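Local coordinates for insecticidal crystal protein Cry7Cal (Bacillus thuringiensis, PDB 5ZI1) that acts as an insecticidal toxin against locusts, probably by recognising gut-cell receptors and, like other three-domain Cry toxins, making pores in the cell membrane, at residues L140-A145 with I224-L229; V306-R311 with A362-A367; E478-G483 with N503-Q508. All blocks are in the same frame, centred on the assembly; numbering follows the deposited sequence.

Contact 1: L140-A145 with I224-L229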
loop_
_atom_site.group_PDB
_atom_site.type_symbol
_atom_site.label_atom_id
_atom_site.label_comp_id
_atom_site.label_asym_id
_atom_site.label_seq_id
_atom_site.Cartn_x
_atom_site.Cartn_y
_atom_site.Cartn_z
ATOM N N LEU A 140 10.117 -15.136 8.558
ATOM C CA LEU A 140 10.214 -15.548 7.162
ATOM C C LEU A 140 9.153 -14.919 6.270
ATOM O O LEU A 140 9.076 -15.274 5.090
ATOM C CB LEU A 140 10.075 -17.074 7.041
ATOM C CG LEU A 140 11.226 -17.947 7.509
ATOM C CD1 LEU A 140 10.855 -19.440 7.405
ATOM C CD2 LEU A 140 12.459 -17.622 6.698
ATOM N N LEU A 141 8.329 -14.013 6.796
ATOM C CA LEU A 141 7.123 -13.609 6.076
ATOM C C LEU A 141 7.446 -12.937 4.741
ATOM O O LEU A 141 6.816 -13.250 3.722
ATOM C CB LEU A 141 6.272 -12.695 6.953
ATOM C CG LEU A 141 4.915 -12.324 6.362
ATOM C CD1 LEU A 141 4.145 -13.598 5.892
ATOM C CD2 LEU A 141 4.118 -11.545 7.396
ATOM N N THR A 142 8.433 -12.033 4.712
ATOM C CA THR A 142 8.721 -11.331 3.461
ATOM C C THR A 142 9.276 -12.286 2.412
ATOM O O THR A 142 8.918 -12.199 1.230
ATOM C CB THR A 142 9.694 -10.164 3.697
ATOM O OG1 THR A 142 9.056 -9.161 4.484
ATOM C CG2 THR A 142 10.078 -9.537 2.396
ATOM N N VAL A 143 10.136 -13.214 2.827
ATOM C CA VAL A 143 10.572 -14.269 1.910
ATOM C C VAL A 143 9.367 -15.006 1.344
ATOM O O VAL A 143 9.291 -15.280 0.140
ATOM C CB VAL A 143 11.541 -15.236 2.619
ATOM C CG1 VAL A 143 11.877 -16.428 1.718
ATOM C CG2 VAL A 143 12.818 -14.495 3.046
ATOM N N TYR A 144 8.402 -15.328 2.204
ATOM C CA TYR A 144 7.227 -16.070 1.762
ATOM C C TYR A 144 6.421 -15.251 0.763
ATOM O O TYR A 144 6.130 -15.714 -0.348
ATOM C CB TYR A 144 6.383 -16.437 2.976
ATOM C CG TYR A 144 5.142 -17.221 2.661
ATOM C CD1 TYR A 144 3.962 -16.580 2.330
ATOM C CD2 TYR A 144 5.138 -18.612 2.729
ATOM C CE1 TYR A 144 2.811 -17.292 2.047
ATOM C CE2 TYR A 144 3.999 -19.331 2.453
ATOM C CZ TYR A 144 2.835 -18.666 2.115
ATOM O OH TYR A 144 1.691 -19.376 1.852
ATOM N N ALA A 145 6.085 -14.013 1.132
ATOM C CA ALA A 145 5.321 -13.137 0.252
ATOM C C ALA A 145 5.977 -12.994 -1.113
ATOM O O ALA A 145 5.312 -13.143 -2.146
ATOM C CB ALA A 145 5.136 -11.775 0.905
ATOM N N ILE A 224 4.991 -2.282 2.875
ATOM C CA ILE A 224 5.811 -2.191 1.673
ATOM C C ILE A 224 6.336 -3.560 1.259
ATOM O O ILE A 224 6.382 -3.886 0.075
ATOM C CB ILE A 224 6.976 -1.211 1.911
ATOM C CG1 ILE A 224 6.464 0.214 2.110
ATOM C CG2 ILE A 224 7.995 -1.293 0.775
ATOM C CD1 ILE A 224 7.574 1.207 2.412
ATOM N N MET A 225 6.813 -4.350 2.210
ATOM C CA MET A 225 7.422 -5.628 1.853
ATOM C C MET A 225 6.381 -6.689 1.509
ATOM O O MET A 225 6.599 -7.486 0.588
ATOM C CB MET A 225 8.321 -6.126 2.978
ATOM C CG MET A 225 9.700 -5.452 2.996
ATOM S SD MET A 225 10.827 -6.204 4.204
ATOM C CE MET A 225 10.395 -5.250 5.659
ATOM N N VAL A 226 5.245 -6.709 2.213
ATOM C CA VAL A 226 4.297 -7.802 2.043
ATOM C C VAL A 226 2.932 -7.350 1.529
ATOM O O VAL A 226 2.490 -7.826 0.484
ATOM C CB VAL A 226 4.149 -8.591 3.350
ATOM C CG1 VAL A 226 3.094 -9.714 3.174
ATOM C CG2 VAL A 226 5.490 -9.160 3.736
ATOM N N LEU A 227 2.249 -6.446 2.248
ATOM C CA LEU A 227 0.842 -6.188 1.934
ATOM C C LEU A 227 0.664 -5.629 0.525
ATOM O O LEU A 227 -0.306 -5.977 -0.172
ATOM C CB LEU A 227 0.217 -5.228 2.942
ATOM C CG LEU A 227 0.301 -5.580 4.411
ATOM C CD1 LEU A 227 -0.532 -4.581 5.241
ATOM C CD2 LEU A 227 -0.136 -7.041 4.623
ATOM N N ASP A 228 1.583 -4.758 0.091
ATOM C CA ASP A 228 1.471 -4.150 -1.229
ATOM C C ASP A 228 1.556 -5.183 -2.345
ATOM O O ASP A 228 1.175 -4.885 -3.478
ATOM C CB ASP A 228 2.556 -3.072 -1.409
ATOM C CG ASP A 228 2.289 -1.818 -0.567
ATOM O OD1 ASP A 228 1.150 -1.649 -0.068
ATOM O OD2 ASP A 228 3.215 -0.976 -0.411
ATOM N N LEU A 229 2.063 -6.381 -2.057
ATOM C CA LEU A 229 2.030 -7.470 -3.030
ATOM C C LEU A 229 0.626 -8.030 -3.222
ATOM O O LEU A 229 0.294 -8.466 -4.324
ATOM C CB LEU A 229 2.945 -8.611 -2.592
ATOM C CG LEU A 229 4.459 -8.479 -2.711
ATOM C CD1 LEU A 229 5.079 -9.776 -2.166
ATOM C CD2 LEU A 229 4.896 -8.213 -4.149
#
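Ala145 and Val226 mark the closest backbone approach of the two segments, with the CA of Ala145 5.7 Å from the CA of Val226. Alanine suits this point because a single methyl is all that projects. That methyl enters a fork between two aliphatic branches, with Ala145 CB 3.7 Å from Val226 CG1 and also 3.7 Å from Leu229 CD1. The same leucine methyl presses on the backbone as well, lying 3.4 Å from Ala145 O.

Val226 supplies the answering bump. With CG1 anti to its backbone N (chi1 178°), CG1 faces Ala145, while CG2 fits the hollow lined by Leu141, Thr142 and Ala145 and lies 3.6 Å from Thr142 OG1. Leu141 meets this valine at about a right angle, its CG 4.2 Å from Val226 CG2. Met225, one residue earlier, crosses Thr142 in the same manner, and both its CB and its SD lie 3.5 Å from Thr142 OG1. That hydroxyl is buried here without a hydrogen-bond partner in the model, so threonine appears to act chiefly through its compact, branched shape.

The contact is thus wholly van der Waals, packing the start of helix 141-165 against the end of helix 208-227 within the helical bundle of the N-terminal domain. Helix 54-67 closes over Thr142 through Phe59 and Val63, Cys190 of helix 169-202 touches both Ala145 and Val226, and helix 13-26 lies against Met225 and Leu229.

Contact 2: V306-R311 with A362-A367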
loop_
_atom_site.group_PDB
_atom_site.type_symbol
_atom_site.label_atom_id
_atom_site.label_comp_id
_atom_site.label_asym_id
_atom_site.label_seq_id
_atom_site.Cartn_x
_atom_site.Cartn_y
_atom_site.Cartn_z
ATOM N N VAL A 306 10.056 29.056 24.467
ATOM C CA VAL A 306 10.215 28.851 25.899
ATOM C C VAL A 306 11.697 28.949 26.217
ATOM O O VAL A 306 12.552 28.702 25.364
ATOM C CB VAL A 306 9.649 27.496 26.374
ATOM C CG1 VAL A 306 8.142 27.449 26.153
ATOM C CG2 VAL A 306 10.347 26.361 25.655
ATOM N N GLU A 307 11.992 29.298 27.471
ATOM C CA GLU A 307 13.367 29.520 27.923
ATOM C C GLU A 307 13.582 28.898 29.304
ATOM O O GLU A 307 13.755 29.600 30.304
ATOM C CB GLU A 307 13.684 31.020 27.927
ATOM C CG GLU A 307 15.145 31.363 28.103
ATOM C CD GLU A 307 15.506 32.740 27.544
ATOM O OE1 GLU A 307 16.661 32.930 27.115
ATOM O OE2 GLU A 307 14.639 33.646 27.530
ATOM N N PRO A 308 13.577 27.556 29.394
ATOM C CA PRO A 308 13.841 26.899 30.688
ATOM C C PRO A 308 15.297 27.033 31.092
ATOM O O PRO A 308 15.641 27.010 32.280
ATOM C CB PRO A 308 13.490 25.424 30.417
ATOM C CG PRO A 308 13.657 25.272 28.956
ATOM C CD PRO A 308 13.213 26.573 28.360
ATOM N N ASN A 309 16.157 27.097 30.074
ATOM C CA ASN A 309 17.594 27.331 30.190
ATOM C C ASN A 309 18.108 27.560 28.776
ATOM O O ASN A 309 18.394 28.698 28.392
ATOM C CB ASN A 309 18.331 26.173 30.859
ATOM C CG ASN A 309 17.694 24.823 30.566
ATOM O OD1 ASN A 309 17.933 24.240 29.509
ATOM N ND2 ASN A 309 16.965 24.280 31.542
ATOM N N ASP A 310 18.171 26.501 27.969
ATOM C CA ASP A 310 18.142 26.717 26.531
ATOM C C ASP A 310 16.887 27.504 26.179
ATOM O O ASP A 310 15.936 27.590 26.970
ATOM C CB ASP A 310 18.094 25.401 25.769
ATOM C CG ASP A 310 19.091 24.383 26.283
ATOM O OD1 ASP A 310 20.293 24.697 26.409
ATOM O OD2 ASP A 310 18.649 23.234 26.525
ATOM N N ARG A 311 16.866 28.051 24.968
ATOM C CA ARG A 311 15.680 28.728 24.456
ATOM C C ARG A 311 15.382 28.175 23.068
ATOM O O ARG A 311 16.305 27.942 22.284
ATOM C CB ARG A 311 15.865 30.274 24.460
ATOM C CG ARG A 311 15.163 31.053 23.334
ATOM C CD ARG A 311 15.242 32.598 23.577
ATOM N NE ARG A 311 14.305 33.011 24.641
ATOM C CZ ARG A 311 13.214 33.753 24.452
ATOM N NH1 ARG A 311 12.920 34.180 23.229
ATOM N NH2 ARG A 311 12.424 34.070 25.481
ATOM N N ALA A 362 14.140 18.228 18.948
ATOM C CA ALA A 362 14.816 18.600 20.180
ATOM C C ALA A 362 13.860 18.347 21.338
ATOM O O ALA A 362 12.654 18.133 21.143
ATOM C CB ALA A 362 15.269 20.068 20.154
ATOM N N ALA A 363 14.418 18.380 22.548
ATOM C CA ALA A 363 13.650 18.245 23.779
ATOM C C ALA A 363 14.443 18.850 24.931
ATOM O O ALA A 363 15.668 18.938 24.887
ATOM C CB ALA A 363 13.328 16.782 24.097
ATOM N N ASN A 364 13.730 19.227 25.982
ATOM C CA ASN A 364 14.372 19.699 27.198
ATOM C C ASN A 364 13.545 19.247 28.385
ATOM O O ASN A 364 12.345 19.535 28.442
ATOM C CB ASN A 364 14.498 21.215 27.204
ATOM C CG ASN A 364 15.204 21.707 28.434
ATOM O OD1 ASN A 364 14.584 21.968 29.468
ATOM N ND2 ASN A 364 16.515 21.811 28.341
ATOM N N LYS A 365 14.178 18.552 29.331
ATOM C CA LYS A 365 13.512 18.110 30.552
ATOM C C LYS A 365 14.207 18.756 31.745
ATOM O O LYS A 365 15.346 18.413 32.065
ATOM C CB LYS A 365 13.509 16.590 30.672
ATOM C CG LYS A 365 12.637 16.085 31.804
ATOM C CD LYS A 365 12.616 14.562 31.830
ATOM C CE LYS A 365 11.542 14.019 32.758
ATOM N NZ LYS A 365 11.885 14.194 34.194
ATOM N N SER A 366 13.504 19.674 32.405
ATOM C CA SER A 366 14.021 20.388 33.565
ATOM C C SER A 366 12.943 20.480 34.638
ATOM O O SER A 366 12.682 19.506 35.350
ATOM C CB SER A 366 14.505 21.782 33.156
ATOM O OG SER A 366 15.463 21.691 32.109
ATOM N N ALA A 367 12.321 21.651 34.780
ATOM C CA ALA A 367 11.157 21.728 35.648
ATOM C C ALA A 367 9.946 21.116 34.967
ATOM O O ALA A 367 9.046 20.613 35.647
ATOM C CB ALA A 367 10.866 23.173 36.042
#
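Asn309 and Asn364 reach toward each other tip to tip, their amide planes turned 51° apart. Asn364 ND2 gives Asn309 OD1 a weak hydrogen bond of 3.0 Å, poorly aligned at the hydrogen. A straighter bond runs the other way across the interface, from Asn309 ND2 to Ser366 OG at 3.0 Å, with an N-H...O angle of 152° and the hydroxyl almost in the plane of the Asn309 amide. Ser366 OG in turn donates to Asn364 OD1 over 2.8 Å. The three side chains therefore form a closed circuit in which each donates once and accepts once, a task that asparagine amides and a serine hydroxyl can all perform.

Asn309 OD1 is steadied by the next residue, since Asp310 N donates to Asn309 OD1 at 2.7 Å, and Lys267 adds a weak bond. Pro308 slides past Asn364 in the opposite direction, bringing Pro308 CG to 3.5 Å from Asn364 OD1. The Asp310 carboxylate stands at 90° to the Asn364 amide, with Asp310 OD2 3.1 Å from Asn364 ND2, and this oxygen also has a hydrogen bond with Tyr268 OH.

The loop joins strands 294-306 and 312-324, and the contact ties it to the end of strand 352-365 in the next sheet of the second domain, whose loops are implicated in receptor recognition in related Cry toxins. Polar and directional rather than greasy, it is consistent with a loop position set by a few bonds, one of them weak. Asn364 is buried but Ser366 is exposed, so water could compete for the outer bonds.

Contact 3: E478-G483 with N503-Q508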
loop_
_atom_site.group_PDB
_atom_site.type_symbol
_atom_site.label_atom_id
_atom_site.label_comp_id
_atom_site.label_asym_id
_atom_site.label_seq_id
_atom_site.Cartn_x
_atom_site.Cartn_y
_atom_site.Cartn_z
ATOM N N GLU A 478 -17.711 11.316 -1.911
ATOM C CA GLU A 478 -18.826 11.405 -0.983
ATOM C C GLU A 478 -19.483 10.033 -0.853
ATOM O O GLU A 478 -19.520 9.253 -1.809
ATOM C CB GLU A 478 -19.843 12.448 -1.444
ATOM C CG GLU A 478 -21.011 12.668 -0.490
ATOM C CD GLU A 478 -21.890 13.839 -0.924
ATOM O OE1 GLU A 478 -21.331 14.890 -1.317
ATOM O OE2 GLU A 478 -23.136 13.705 -0.883
ATOM N N THR A 479 -19.976 9.750 0.351
ATOM C CA THR A 479 -20.742 8.553 0.651
ATOM C C THR A 479 -22.023 8.972 1.355
ATOM O O THR A 479 -22.147 10.104 1.835
ATOM C CB THR A 479 -19.980 7.563 1.552
ATOM O OG1 THR A 479 -19.871 8.114 2.869
ATOM C CG2 THR A 479 -18.586 7.274 1.016
ATOM N N ASN A 480 -22.975 8.041 1.418
ATOM C CA ASN A 480 -24.240 8.321 2.078
ATOM C C ASN A 480 -24.015 8.600 3.560
ATOM O O ASN A 480 -23.031 8.153 4.158
ATOM C CB ASN A 480 -25.203 7.148 1.902
ATOM C CG ASN A 480 -26.647 7.588 1.876
ATOM O OD1 ASN A 480 -26.988 8.634 2.421
ATOM N ND2 ASN A 480 -27.504 6.796 1.234
ATOM N N THR A 481 -24.951 9.342 4.157
ATOM C CA THR A 481 -24.797 9.763 5.547
ATOM C C THR A 481 -24.950 8.622 6.539
ATOM O O THR A 481 -24.491 8.747 7.680
ATOM C CB THR A 481 -25.805 10.860 5.883
ATOM O OG1 THR A 481 -27.137 10.376 5.663
ATOM C CG2 THR A 481 -25.555 12.081 5.017
ATOM N N ALA A 482 -25.579 7.521 6.144
ATOM C CA ALA A 482 -25.743 6.392 7.040
ATOM C C ALA A 482 -25.659 5.114 6.227
ATOM O O ALA A 482 -25.814 5.120 5.002
ATOM C CB ALA A 482 -27.067 6.460 7.810
ATOM N N GLY A 483 -25.386 4.016 6.925
ATOM C CA GLY A 483 -25.297 2.720 6.290
ATOM C C GLY A 483 -24.057 2.475 5.465
ATOM O O GLY A 483 -23.922 1.383 4.903
ATOM N N ASN A 503 -29.515 0.108 7.054
ATOM C CA ASN A 503 -29.117 1.420 7.546
ATOM C C ASN A 503 -28.902 2.439 6.435
ATOM O O ASN A 503 -28.641 3.611 6.735
ATOM C CB ASN A 503 -27.844 1.310 8.386
ATOM C CG ASN A 503 -28.096 0.691 9.737
ATOM O OD1 ASN A 503 -29.190 0.810 10.292
ATOM N ND2 ASN A 503 -27.087 0.017 10.277
ATOM N N LEU A 504 -29.003 2.030 5.174
ATOM C CA LEU A 504 -28.968 2.974 4.067
ATOM C C LEU A 504 -30.171 3.908 4.135
ATOM O O LEU A 504 -31.313 3.430 4.157
ATOM C CB LEU A 504 -28.970 2.243 2.732
ATOM C CG LEU A 504 -27.628 1.975 2.060
ATOM C CD1 LEU A 504 -27.860 1.415 0.662
ATOM C CD2 LEU A 504 -26.787 3.231 2.002
ATOM N N PRO A 505 -29.972 5.223 4.180
ATOM C CA PRO A 505 -31.119 6.128 4.024
ATOM C C PRO A 505 -31.808 5.951 2.689
ATOM O O PRO A 505 -33.040 5.952 2.617
ATOM C CB PRO A 505 -30.488 7.527 4.149
ATOM C CG PRO A 505 -29.174 7.317 4.818
ATOM C CD PRO A 505 -28.712 5.950 4.393
ATOM N N SER A 506 -31.034 5.802 1.621
ATOM C CA SER A 506 -31.575 5.658 0.282
ATOM C C SER A 506 -30.686 4.674 -0.474
ATOM O O SER A 506 -29.791 4.043 0.098
ATOM C CB SER A 506 -31.680 7.023 -0.417
ATOM O OG SER A 506 -30.422 7.452 -0.907
ATOM N N ASN A 507 -30.938 4.543 -1.776
ATOM C CA ASN A 507 -30.194 3.588 -2.578
ATOM C C ASN A 507 -28.751 4.018 -2.813
ATOM O O ASN A 507 -27.901 3.166 -3.095
ATOM C CB ASN A 507 -30.892 3.387 -3.927
ATOM C CG ASN A 507 -32.206 2.635 -3.809
ATOM O OD1 ASN A 507 -32.519 2.027 -2.773
ATOM N ND2 ASN A 507 -32.983 2.665 -4.882
ATOM N N GLN A 508 -28.465 5.314 -2.736
ATOM C CA GLN A 508 -27.163 5.815 -3.153
ATOM C C GLN A 508 -26.085 5.424 -2.151
ATOM O O GLN A 508 -26.249 5.604 -0.941
ATOM C CB GLN A 508 -27.209 7.332 -3.315
ATOM C CG GLN A 508 -25.946 7.884 -3.940
ATOM C CD GLN A 508 -26.118 9.286 -4.507
ATOM O OE1 GLN A 508 -25.421 10.220 -4.105
ATOM N NE2 GLN A 508 -27.039 9.433 -5.456
#
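Asn480 sets its carboxamide against the ring of Pro505, the two groups meeting tip to tip. Its oxygen and nitrogen both touch the ring: Asn480 OD1 lies 3.5 Å from Pro505 CG, and Asn480 ND2 is 3.5 Å from Pro505 CD. The amide is held at both ends as well. Asn480 ND2 donates to Gln508 O at 2.8 Å, in the plane of that carbonyl but with the acceptor 32° out of the amide's own plane, and the bond is bent, with an N-H...O angle of 132°. Asn480 OD1 accepts from Thr481 N at 2.8 Å. Asparagine suits the spot because one short, flat group can accept a bond from the next backbone N and give another across the interface.

Pro505 touches three residues of 478-483, Asn480, Thr481 and Ala482, and its rigid ring presents CG and CD as apolar contact atoms. Pro505 CD comes to 3.1 Å from Ala482 O, close for a carbon and oxygen, while Pro505 CG rests 3.8 Å from Ala482 CB. Leu504 begins by pointing away, yet its CD2 bends back to 3.7 Å from Ala482 O. Gly483 then lets the chains run almost together, its CA only 4.2 Å from the CA of Asn503. Its positive phi (74°) favours glycine, and a CB there would collide with the backbone of Asn503 and Leu504.

Glu478 and Asn480 pair by backbone bonds with Arg511 and Val509 of strand 508-513, at the margin of one sheet of the C-terminal domain's beta sandwich. Gly483 bonds to Val500 as the chain passes into strand 484-487 of the other sheet, and Leu504 packs on Val484 and on Ile580 of strand 575-580.

The contacts follow one another along the chain, each complete before the next begins, and each belongs to a different domain of the three-domain toxin core. Contact 1 lies about 12 Å from the chain's centre, between helices of the N-terminal bundle. Contact 2 joins two antiparallel sheets of the second domain, about 39 Å from that centre, and contact 3 belongs to the C-terminal beta sandwich, at about 27 Å. Their centres are about 43 Å (1 and 2), 36 Å (1 and 3) and 51 Å (2 and 3) apart, and none touches another. Each is thus local to its own domain: a buried, largely apolar packing in the helical part, and polar or mixed surface contacts in the two beta domains.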